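Local coordinates for protein pseudopodium-enriched atypical kinase 1 (Homo sapiens, PDB 6BHC) that is a pseudokinase of the protein kinase fold with an unusual catalytic cleft, dimerises through a novel mode, and probably acts as a signalling scaffold rather than an efficient kinase, at residues Leu382-Lys385 against Arg386-Met390; Ala416-Thr419 against Thr420-Ser424; Trp355-Arg358 against Glu359-Gln363; Lys347-Leu350 against Gln351-Trp355. The protein carries 1 engineered substitution. All coordinates share one frame; numbering follows the deposited sequence.

In the fold
The four contacts follow the chain through the helices at the C-terminal end of the kinase fold, all on the same side of its centre. Interaction 4 ends helix 343-354, and interaction 3 shares Trp-355 with it and leads into helix 359-367; their centres lie about 11 Å apart, and Arg-358 NH2 reaches Leu-353 O at 3.0 Å. Interaction 1, on helix 371-396, faces interaction 2, the junction of helices 406-417 and 420-430, with centres about 13 Å apart and Arg-386 NH2 2.8 Å from Ala-418 O. Lys-385 NZ lies 3.7 Å from Trp-355 O, where interaction 1 touches both 3 and 4. Residues of interaction 1 also pack on the second subunit.

Interaction 1: residues Leu382-Lys385 against Arg386-Met390; sequences LDIK and RTLLM
Leu-382 and Arg-386, one helical turn apart, lie with their side chains slanting across each other: the leucine's CD2 sits 3.9 Å above one face of the guanidinium plane, offset toward its rim, while Leu-382 CB comes 3.8 Å from Arg-386 NH1. The arginine chain runs extended from CG to NE, which carries the guanidinium back along the helix over the leucine. The Asp-383 carboxylate plane is turned about 40° from it, OD1 4.2 Å from Arg-386 NH1, too far for a salt bridge. A water lying in the guanidinium plane spans the gap, donating a hydrogen bond to Asp-383 OD1 and accepting from Arg-386 NH1 at 2.7 Å. Asp-383 also binds Gln-379 and Arg-21, and Arg-386 NE donates to Leu-415 O. Thr-387 folds OG1 back beside its own backbone N (chi1 -59°), from where it donates to Asp-383 O at 2.7 Å; Thr-387 N reaches the same oxygen from the opposite face. The Ile-384 and Leu-388 side chains lie side by side, pointing the same way, CG2 of the isoleucine 4.1 Å from CD1 of the leucine. Ile-20 and Leu-23 of the second subunit pack here. This is i to i+3 and i to i+4 pairing along an alpha helix, here at the dimer interface.

Interaction 2: residues Ala416-Thr419 against Thr420-Ser424; sequences AFAT and TDSLS
Thr-419 meets Ser-422 in an N-cap at the start of helix 420-430, just after helix 406-417 has ended and Ala-418 has left helical geometry. The threonine, the residue with the most surface covered across this junction, holds OG1 between its backbone N and carbonyl carbon (chi1 67°), which turns the oxygen into the first turn to accept from Ser-422 N at 3.1 Å. That bond is nearly straight, with an N-H...O angle of 160°, and occupies an amide of the first turn, as an N-cap side chain characteristically does. Ser-422 answers with its own hydroxyl: OG donates to Thr-419 O at 3.0 Å, while Leu-423 N donates to the same oxygen at 2.9 Å, both from one face of the carbonyl plane. An alanine in place of Ser-422 removes that hydroxyl and would probably cost Thr-419 O one of its donors, holding the cap less firmly. Thr-420 turns outward from the cap to rest on Gln-379 of helix 371-396, and Leu-423 packs against Trp-381 and Leu-382 of that helix. Behind the cap, Ala-418 CA lies 3.7 Å from Ser-422 OG, and Ala-418 CB approaches Leu-423 CD2 at 4.4 Å.

Interaction 3: residues Trp355-Arg358 against Glu359-Gln363; sequences WGPR and EDLFQ
Phe-362 bends back over the chain that leads into its own helix, its ring lying beneath the carbonyl of Arg-358. From CB, the side chain sets CG beside its backbone N (chi1 -70°), which brings CG 3.7 Å from Arg-358 O. Farther along the ring, CD1 is the atom nearest that oxygen, at 3.2 Å; the oxygen stands over one face, displaced toward the rim. CE1 touches two carbonyls, meeting Pro-357 O at 3.6 Å as well as Arg-358 O, and the tip, CZ, also lies near Pro-357 O. Val-427 and Leu-430 of helix 420-430 pack on the ring. An alanine at Phe-362 would probably open a gap between these carbonyls and helix 420-430. Beside the ring, Leu-361 CD2 rests 3.8 Å from Pro-357 CB, and both residues reach Trp-381 of helix 371-396. Arg-358 O also receives two weak bonds, from Leu-361 N at 3.1 Å and from Phe-362 N. The arginine's side chain turns the other way, its NH1 and NH2 binding Leu-354 O and Leu-353 O at the end of the preceding helix. This is a short loop connecting two helices, 343-354 and 359-367, with apolar side chains near the start of the second folded back on it.

Interaction 4: residues Lys347-Leu350 against Gln351-Trp355; sequences KGIL and QCLLW
Backbone N-H groups of residues 351 to 354 each donate to the carbonyl four residues earlier, the regular alpha-helical pattern, with the straightest of the four bonds from Gln-351 N to Lys-347 O (N-H...O angle 165°). These are the closing turns of helix 343-354, probably the last helix of the kinase C-lobe, followed by further C-terminal helices. Lys-347 and Gln-351 form the main side-chain pair across this turn. The lysine puts CG anti to its backbone N (chi1 -176°) and stays extended beyond it, and the glutamine's amide lies across this chain, NE2 3.7 Å from Lys-347 CE. The other end of the amide, OE1, comes 3.5 Å from Gly-348 CA. The lysine ammonium reaches past the glutamine to Ser-189 and to a salt bridge with Glu-192, both on helix 173-194. On another side of the helix, Ile-349 CG2 and Leu-353 CD1 approach at 4.3 Å, a loose apolar contact. Ile-349 and Cys-352 face helix 420-430, while Leu-350 packs on Leu-184 and Cys-188 of helix 173-194. At the helix end, Leu-354 O accepts from Arg-178, a positive group that probably offsets the partial negative charge there. Trp-355 has already left helical geometry, yet Trp-355 N still donates to Gln-351 O at 2.9 Å. Its indole ring turns one face to its neighbour, with Leu-354 CB 3.6 Å above the ring centre.

Interaction 1: residues Leu382-Lys385 against Arg386-Met390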
loop_
_atom_site.group_PDB
_atom_site.type_symbol
_atom_site.label_atom_id
_atom_site.label_comp_id
_atom_site.label_asym_id
_atom_site.label_seq_id
_atom_site.Cartn_x
_atom_site.Cartn_y
_atom_site.Cartn_z
ATOM N N LEU A 382 -20.792 -1.579 -5.116
ATOM C CA LEU A 382 -19.963 -1.306 -3.946
ATOM C C LEU A 382 -18.798 -2.284 -3.850
ATOM O O LEU A 382 -17.655 -1.885 -3.597
ATOM C CB LEU A 382 -20.810 -1.364 -2.675
ATOM C CG LEU A 382 -21.496 -0.072 -2.237
ATOM C CD1 LEU A 382 -22.412 -0.330 -1.052
ATOM C CD2 LEU A 382 -20.457 0.982 -1.892
ATOM N N ASP A 383 -19.075 -3.575 -4.045
ATOM C CA ASP A 383 -18.029 -4.584 -3.902
ATOM C C ASP A 383 -16.916 -4.383 -4.924
ATOM O O ASP A 383 -15.734 -4.559 -4.609
ATOM C CB ASP A 383 -18.634 -5.983 -4.026
ATOM C CG ASP A 383 -19.643 -6.282 -2.930
ATOM O OD1 ASP A 383 -19.542 -5.671 -1.845
ATOM O OD2 ASP A 383 -20.533 -7.130 -3.150
ATOM N N ILE A 384 -17.275 -3.999 -6.151
ATOM C CA ILE A 384 -16.270 -3.779 -7.185
ATOM C C ILE A 384 -15.461 -2.521 -6.893
ATOM O O ILE A 384 -14.230 -2.519 -7.006
ATOM C CB ILE A 384 -16.938 -3.715 -8.570
ATOM C CG1 ILE A 384 -17.550 -5.071 -8.927
ATOM C CG2 ILE A 384 -15.941 -3.277 -9.631
ATOM C CD1 ILE A 384 -18.237 -5.097 -10.276
ATOM N N LYS A 385 -16.136 -1.434 -6.510
ATOM C CA LYS A 385 -15.433 -0.184 -6.237
ATOM C C LYS A 385 -14.522 -0.310 -5.023
ATOM O O LYS A 385 -13.417 0.244 -5.011
ATOM C CB LYS A 385 -16.434 0.953 -6.041
ATOM C CG LYS A 385 -17.170 1.351 -7.309
ATOM C CD LYS A 385 -16.278 2.147 -8.251
ATOM C CE LYS A 385 -15.918 3.497 -7.651
ATOM N NZ LYS A 385 -15.126 4.341 -8.590
ATOM N N ARG A 386 -14.964 -1.034 -3.990
ATOM C CA ARG A 386 -14.108 -1.248 -2.828
ATOM C C ARG A 386 -12.881 -2.069 -3.198
ATOM O O ARG A 386 -11.781 -1.827 -2.686
ATOM C CB ARG A 386 -14.892 -1.934 -1.709
ATOM C CG ARG A 386 -15.948 -1.061 -1.055
ATOM C CD ARG A 386 -16.401 -1.667 0.262
ATOM N NE ARG A 386 -17.388 -0.839 0.945
ATOM C CZ ARG A 386 -18.670 -1.161 1.082
ATOM N NH1 ARG A 386 -19.124 -2.304 0.586
ATOM N NH2 ARG A 386 -19.496 -0.346 1.721
ATOM N N THR A 387 -13.051 -3.049 -4.089
ATOM C CA THR A 387 -11.919 -3.850 -4.539
ATOM C C THR A 387 -10.929 -3.006 -5.331
ATOM O O THR A 387 -9.714 -3.107 -5.126
ATOM C CB THR A 387 -12.414 -5.029 -5.379
ATOM O OG1 THR A 387 -13.311 -5.828 -4.597
ATOM C CG2 THR A 387 -11.249 -5.889 -5.841
ATOM N N LEU A 388 -11.431 -2.160 -6.234
ATOM C CA LEU A 388 -10.553 -1.310 -7.032
ATOM C C LEU A 388 -9.765 -0.348 -6.149
ATOM O O LEU A 388 -8.550 -0.187 -6.319
ATOM C CB LEU A 388 -11.373 -0.541 -8.068
ATOM C CG LEU A 388 -11.984 -1.387 -9.185
ATOM C CD1 LEU A 388 -12.890 -0.541 -10.068
ATOM C CD2 LEU A 388 -10.885 -2.038 -10.008
ATOM N N LEU A 389 -10.440 0.298 -5.196
ATOM C CA LEU A 389 -9.750 1.239 -4.319
ATOM C C LEU A 389 -8.722 0.529 -3.448
ATOM O O LEU A 389 -7.628 1.057 -3.214
ATOM C CB LEU A 389 -10.760 1.992 -3.455
ATOM C CG LEU A 389 -10.161 3.066 -2.542
ATOM C CD1 LEU A 389 -9.405 4.102 -3.361
ATOM C CD2 LEU A 389 -11.241 3.728 -1.705
ATOM N N MET A 390 -9.052 -0.670 -2.960
ATOM C CA MET A 390 -8.095 -1.426 -2.160
ATOM C C MET A 390 -6.853 -1.769 -2.972
ATOM O O MET A 390 -5.729 -1.706 -2.460
ATOM C CB MET A 390 -8.750 -2.696 -1.617
ATOM C CG MET A 390 -7.923 -3.423 -0.567
ATOM S SD MET A 390 -7.809 -2.495 0.976
ATOM C CE MET A 390 -9.540 -2.362 1.413
HETATM O O HOH W 1 -17.970 -4.599 -0.212
#

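Interaction 2: residues Ala416-Thr419 against Thr420-Ser424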
loop_
_atom_site.group_PDB
_atom_site.type_symbol
_atom_site.label_atom_id
_atom_site.label_comp_id
_atom_site.label_asym_id
_atom_site.label_seq_id
_atom_site.Cartn_x
_atom_site.Cartn_y
_atom_site.Cartn_z
ATOM N N ALA A 416 -15.967 3.428 2.455
ATOM C CA ALA A 416 -15.897 2.702 3.720
ATOM C C ALA A 416 -17.223 2.754 4.469
ATOM O O ALA A 416 -17.621 1.771 5.105
ATOM C CB ALA A 416 -14.775 3.263 4.590
ATOM N N PHE A 417 -17.921 3.887 4.405
ATOM C CA PHE A 417 -19.134 4.091 5.183
ATOM C C PHE A 417 -20.412 4.047 4.359
ATOM O O PHE A 417 -21.501 4.101 4.940
ATOM C CB PHE A 417 -19.058 5.430 5.932
ATOM C CG PHE A 417 -18.009 5.460 7.004
ATOM C CD1 PHE A 417 -16.705 5.823 6.709
ATOM C CD2 PHE A 417 -18.327 5.117 8.307
ATOM C CE1 PHE A 417 -15.737 5.847 7.695
ATOM C CE2 PHE A 417 -17.364 5.139 9.299
ATOM C CZ PHE A 417 -16.068 5.503 8.992
ATOM N N ALA A 418 -20.316 3.953 3.037
ATOM C CA ALA A 418 -21.512 3.861 2.215
ATOM C C ALA A 418 -22.142 2.477 2.338
ATOM O O ALA A 418 -21.454 1.468 2.510
ATOM C CB ALA A 418 -21.184 4.159 0.751
ATOM N N THR A 419 -23.470 2.442 2.262
ATOM C CA THR A 419 -24.234 1.203 2.268
ATOM C C THR A 419 -25.202 1.220 1.096
ATOM O O THR A 419 -25.405 2.249 0.444
ATOM C CB THR A 419 -25.013 1.010 3.579
ATOM O OG1 THR A 419 -26.042 2.004 3.673
ATOM C CG2 THR A 419 -24.087 1.121 4.786
ATOM N N THR A 420 -25.810 0.062 0.831
ATOM C CA THR A 420 -26.823 0.001 -0.214
ATOM C C THR A 420 -28.014 0.891 0.119
ATOM O O THR A 420 -28.631 1.465 -0.785
ATOM C CB THR A 420 -27.280 -1.442 -0.430
ATOM O OG1 THR A 420 -27.855 -1.952 0.778
ATOM C CG2 THR A 420 -26.102 -2.318 -0.836
ATOM N N ASP A 421 -28.337 1.031 1.406
ATOM C CA ASP A 421 -29.441 1.899 1.800
ATOM C C ASP A 421 -29.101 3.367 1.571
ATOM O O ASP A 421 -29.950 4.140 1.112
ATOM C CB ASP A 421 -29.804 1.654 3.263
ATOM C CG ASP A 421 -31.026 2.437 3.698
ATOM O OD1 ASP A 421 -32.155 1.957 3.461
ATOM O OD2 ASP A 421 -30.859 3.531 4.278
ATOM N N SER A 422 -27.866 3.770 1.881
ATOM C CA SER A 422 -27.475 5.161 1.677
ATOM C C SER A 422 -27.375 5.495 0.194
ATOM O O SER A 422 -27.716 6.608 -0.221
ATOM C CB SER A 422 -26.147 5.448 2.377
ATOM O OG SER A 422 -25.057 4.927 1.637
ATOM N N LEU A 423 -26.901 4.548 -0.620
ATOM C CA LEU A 423 -26.843 4.783 -2.059
ATOM C C LEU A 423 -28.240 4.865 -2.658
ATOM O O LEU A 423 -28.497 5.697 -3.536
ATOM C CB LEU A 423 -26.033 3.681 -2.742
ATOM C CG LEU A 423 -24.539 3.604 -2.426
ATOM C CD1 LEU A 423 -23.877 2.545 -3.288
ATOM C CD2 LEU A 423 -23.870 4.956 -2.627
ATOM N N SER A 424 -29.156 4.012 -2.193
ATOM C CA SER A 424 -30.515 4.021 -2.724
ATOM C C SER A 424 -31.200 5.357 -2.465
ATOM O O SER A 424 -31.972 5.838 -3.301
ATOM C CB SER A 424 -31.321 2.873 -2.116
ATOM O OG SER A 424 -32.653 2.876 -2.597
#

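Interaction 3: residues Trp355-Arg358 against Glu359-Gln363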
loop_
_atom_site.group_PDB
_atom_site.type_symbol
_atom_site.label_atom_id
_atom_site.label_comp_id
_atom_site.label_asym_id
_atom_site.label_seq_id
_atom_site.Cartn_x
_atom_site.Cartn_y
_atom_site.Cartn_z
ATOM N N TRP A 355 -17.373 10.036 -7.308
ATOM C CA TRP A 355 -17.021 8.635 -7.503
ATOM C C TRP A 355 -18.214 7.696 -7.571
ATOM O O TRP A 355 -18.078 6.607 -8.143
ATOM C CB TRP A 355 -16.102 8.144 -6.376
ATOM C CG TRP A 355 -14.996 9.087 -6.050
ATOM C CD1 TRP A 355 -13.822 9.237 -6.727
ATOM C CD2 TRP A 355 -14.955 10.010 -4.958
ATOM N NE1 TRP A 355 -13.052 10.204 -6.125
ATOM C CE2 TRP A 355 -13.725 10.693 -5.036
ATOM C CE3 TRP A 355 -15.839 10.330 -3.924
ATOM C CZ2 TRP A 355 -13.358 11.675 -4.120
ATOM C CZ3 TRP A 355 -15.473 11.305 -3.013
ATOM C CH2 TRP A 355 -14.242 11.966 -3.119
ATOM N N GLY A 356 -19.367 8.071 -7.014
ATOM C CA GLY A 356 -20.501 7.183 -6.875
ATOM C C GLY A 356 -21.053 6.710 -8.200
ATOM O O GLY A 356 -20.562 7.083 -9.271
ATOM N N PRO A 357 -22.093 5.878 -8.151
ATOM C CA PRO A 357 -22.618 5.283 -9.387
ATOM C C PRO A 357 -23.065 6.349 -10.375
ATOM O O PRO A 357 -23.656 7.365 -10.002
ATOM C CB PRO A 357 -23.796 4.428 -8.902
ATOM C CG PRO A 357 -24.158 4.980 -7.569
ATOM C CD PRO A 357 -22.880 5.488 -6.969
ATOM N N ARG A 358 -22.760 6.110 -11.648
ATOM C CA ARG A 358 -23.042 7.069 -12.703
ATOM C C ARG A 358 -24.483 6.921 -13.185
ATOM O O ARG A 358 -25.223 6.028 -12.762
ATOM C CB ARG A 358 -22.063 6.889 -13.859
ATOM C CG ARG A 358 -20.605 6.846 -13.441
ATOM C CD ARG A 358 -20.171 8.154 -12.805
ATOM N NE ARG A 358 -18.794 8.087 -12.328
ATOM C CZ ARG A 358 -18.161 9.090 -11.729
ATOM N NH1 ARG A 358 -16.907 8.938 -11.326
ATOM N NH2 ARG A 358 -18.782 10.246 -11.536
ATOM N N GLU A 359 -24.880 7.811 -14.098
ATOM C CA GLU A 359 -26.220 7.749 -14.669
ATOM C C GLU A 359 -26.437 6.487 -15.494
ATOM O O GLU A 359 -27.589 6.117 -15.743
ATOM C CB GLU A 359 -26.482 8.990 -15.524
ATOM C CG GLU A 359 -26.408 10.301 -14.750
ATOM C CD GLU A 359 -26.636 11.518 -15.630
ATOM O OE1 GLU A 359 -26.780 11.348 -16.859
ATOM O OE2 GLU A 359 -26.675 12.645 -15.091
ATOM N N ASP A 360 -25.362 5.820 -15.923
ATOM C CA ASP A 360 -25.513 4.549 -16.625
ATOM C C ASP A 360 -26.144 3.498 -15.721
ATOM O O ASP A 360 -26.979 2.703 -16.168
ATOM C CB ASP A 360 -24.157 4.070 -17.144
ATOM C CG ASP A 360 -23.504 5.070 -18.078
ATOM O OD1 ASP A 360 -24.235 5.828 -18.749
ATOM O OD2 ASP A 360 -22.256 5.098 -18.141
ATOM N N LEU A 361 -25.760 3.482 -14.443
ATOM C CA LEU A 361 -26.383 2.574 -13.486
ATOM C C LEU A 361 -27.784 3.031 -13.095
ATOM O O LEU A 361 -28.587 2.206 -12.645
ATOM C CB LEU A 361 -25.493 2.437 -12.246
ATOM C CG LEU A 361 -25.872 1.464 -11.122
ATOM C CD1 LEU A 361 -24.625 0.813 -10.539
ATOM C CD2 LEU A 361 -26.653 2.173 -10.023
ATOM N N PHE A 362 -28.097 4.319 -13.267
ATOM C CA PHE A 362 -29.421 4.814 -12.900
ATOM C C PHE A 362 -30.507 4.173 -13.755
ATOM O O PHE A 362 -31.608 3.895 -13.266
ATOM C CB PHE A 362 -29.477 6.340 -13.029
ATOM C CG PHE A 362 -28.675 7.078 -11.987
ATOM C CD1 PHE A 362 -27.940 6.396 -11.031
ATOM C CD2 PHE A 362 -28.672 8.464 -11.959
ATOM C CE1 PHE A 362 -27.206 7.080 -10.079
ATOM C CE2 PHE A 362 -27.944 9.153 -11.006
ATOM C CZ PHE A 362 -27.210 8.460 -10.066
ATOM N N GLN A 363 -30.217 3.932 -15.037
ATOM C CA GLN A 363 -31.203 3.307 -15.914
ATOM C C GLN A 363 -31.535 1.894 -15.452
ATOM O O GLN A 363 -32.707 1.498 -15.434
ATOM C CB GLN A 363 -30.694 3.291 -17.355
ATOM C CG GLN A 363 -30.730 4.642 -18.044
ATOM C CD GLN A 363 -30.311 4.563 -19.499
ATOM O OE1 GLN A 363 -29.379 3.840 -19.849
ATOM N NE2 GLN A 363 -31.008 5.300 -20.356
#

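Interaction 4: residues Lys347-Leu350 against Gln351-Trp355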
loop_
_atom_site.group_PDB
_atom_site.type_symbol
_atom_site.label_atom_id
_atom_site.label_comp_id
_atom_site.label_asym_id
_atom_site.label_seq_id
_atom_site.Cartn_x
_atom_site.Cartn_y
_atom_site.Cartn_z
ATOM N N LYS A 347 -23.767 15.732 1.201
ATOM C CA LYS A 347 -22.479 15.056 1.130
ATOM C C LYS A 347 -22.568 13.798 0.275
ATOM O O LYS A 347 -21.693 13.543 -0.557
ATOM C CB LYS A 347 -21.987 14.722 2.539
ATOM C CG LYS A 347 -20.599 14.107 2.593
ATOM C CD LYS A 347 -20.076 14.048 4.019
ATOM C CE LYS A 347 -18.622 13.609 4.058
ATOM N NZ LYS A 347 -18.080 13.634 5.444
ATOM N N GLY A 348 -23.626 13.008 0.458
ATOM C CA GLY A 348 -23.785 11.803 -0.335
ATOM C C GLY A 348 -23.974 12.080 -1.810
ATOM O O GLY A 348 -23.510 11.309 -2.651
ATOM N N ILE A 349 -24.651 13.178 -2.146
ATOM C CA ILE A 349 -24.792 13.565 -3.544
ATOM C C ILE A 349 -23.434 13.935 -4.128
ATOM O O ILE A 349 -23.063 13.477 -5.215
ATOM C CB ILE A 349 -25.802 14.718 -3.676
ATOM C CG1 ILE A 349 -27.207 14.239 -3.299
ATOM C CG2 ILE A 349 -25.783 15.297 -5.085
ATOM C CD1 ILE A 349 -28.284 15.286 -3.471
ATOM N N LEU A 350 -22.665 14.753 -3.403
ATOM C CA LEU A 350 -21.345 15.152 -3.883
ATOM C C LEU A 350 -20.423 13.950 -4.035
ATOM O O LEU A 350 -19.664 13.861 -5.006
ATOM C CB LEU A 350 -20.739 16.182 -2.934
ATOM C CG LEU A 350 -21.432 17.545 -2.927
ATOM C CD1 LEU A 350 -20.986 18.372 -1.736
ATOM C CD2 LEU A 350 -21.154 18.283 -4.227
ATOM N N GLN A 351 -20.475 13.013 -3.085
ATOM C CA GLN A 351 -19.699 11.785 -3.219
ATOM C C GLN A 351 -20.133 10.993 -4.444
ATOM O O GLN A 351 -19.300 10.393 -5.136
ATOM C CB GLN A 351 -19.842 10.939 -1.956
ATOM C CG GLN A 351 -19.185 11.541 -0.728
ATOM C CD GLN A 351 -19.611 10.854 0.553
ATOM O OE1 GLN A 351 -20.724 10.338 0.653
ATOM N NE2 GLN A 351 -18.724 10.844 1.543
ATOM N N CYS A 352 -21.436 10.984 -4.734
ATOM C CA CYS A 352 -21.926 10.253 -5.896
ATOM C C CYS A 352 -21.469 10.903 -7.197
ATOM O O CYS A 352 -21.129 10.204 -8.158
ATOM C CB CYS A 352 -23.449 10.152 -5.856
ATOM S SG CYS A 352 -24.151 9.288 -7.276
ATOM N N LEU A 353 -21.460 12.238 -7.252
ATOM C CA LEU A 353 -21.008 12.913 -8.464
ATOM C C LEU A 353 -19.515 12.716 -8.697
ATOM O O LEU A 353 -19.066 12.686 -9.849
ATOM C CB LEU A 353 -21.338 14.405 -8.393
ATOM C CG LEU A 353 -22.812 14.798 -8.262
ATOM C CD1 LEU A 353 -22.968 16.313 -8.234
ATOM C CD2 LEU A 353 -23.639 14.191 -9.386
ATOM N N LEU A 354 -18.734 12.573 -7.625
ATOM C CA LEU A 354 -17.288 12.436 -7.759
ATOM C C LEU A 354 -16.883 11.003 -8.083
ATOM O O LEU A 354 -16.124 10.765 -9.029
ATOM C CB LEU A 354 -16.603 12.913 -6.478
ATOM C CG LEU A 354 -16.621 14.425 -6.257
ATOM C CD1 LEU A 354 -16.324 14.759 -4.807
ATOM C CD2 LEU A 354 -15.612 15.093 -7.180
ATOM N N TRP A 355 -17.373 10.036 -7.308
ATOM C CA TRP A 355 -17.021 8.635 -7.503
ATOM C C TRP A 355 -18.214 7.696 -7.571
ATOM O O TRP A 355 -18.078 6.607 -8.143
ATOM C CB TRP A 355 -16.102 8.144 -6.376
ATOM C CG TRP A 355 -14.996 9.087 -6.050
ATOM C CD1 TRP A 355 -13.822 9.237 -6.727
ATOM C CD2 TRP A 355 -14.955 10.010 -4.958
ATOM N NE1 TRP A 355 -13.052 10.204 -6.125
ATOM C CE2 TRP A 355 -13.725 10.693 -5.036
ATOM C CE3 TRP A 355 -15.839 10.330 -3.924
ATOM C CZ2 TRP A 355 -13.358 11.675 -4.120
ATOM C CZ3 TRP A 355 -15.473 11.305 -3.013
ATOM C CH2 TRP A 355 -14.242 11.966 -3.119
#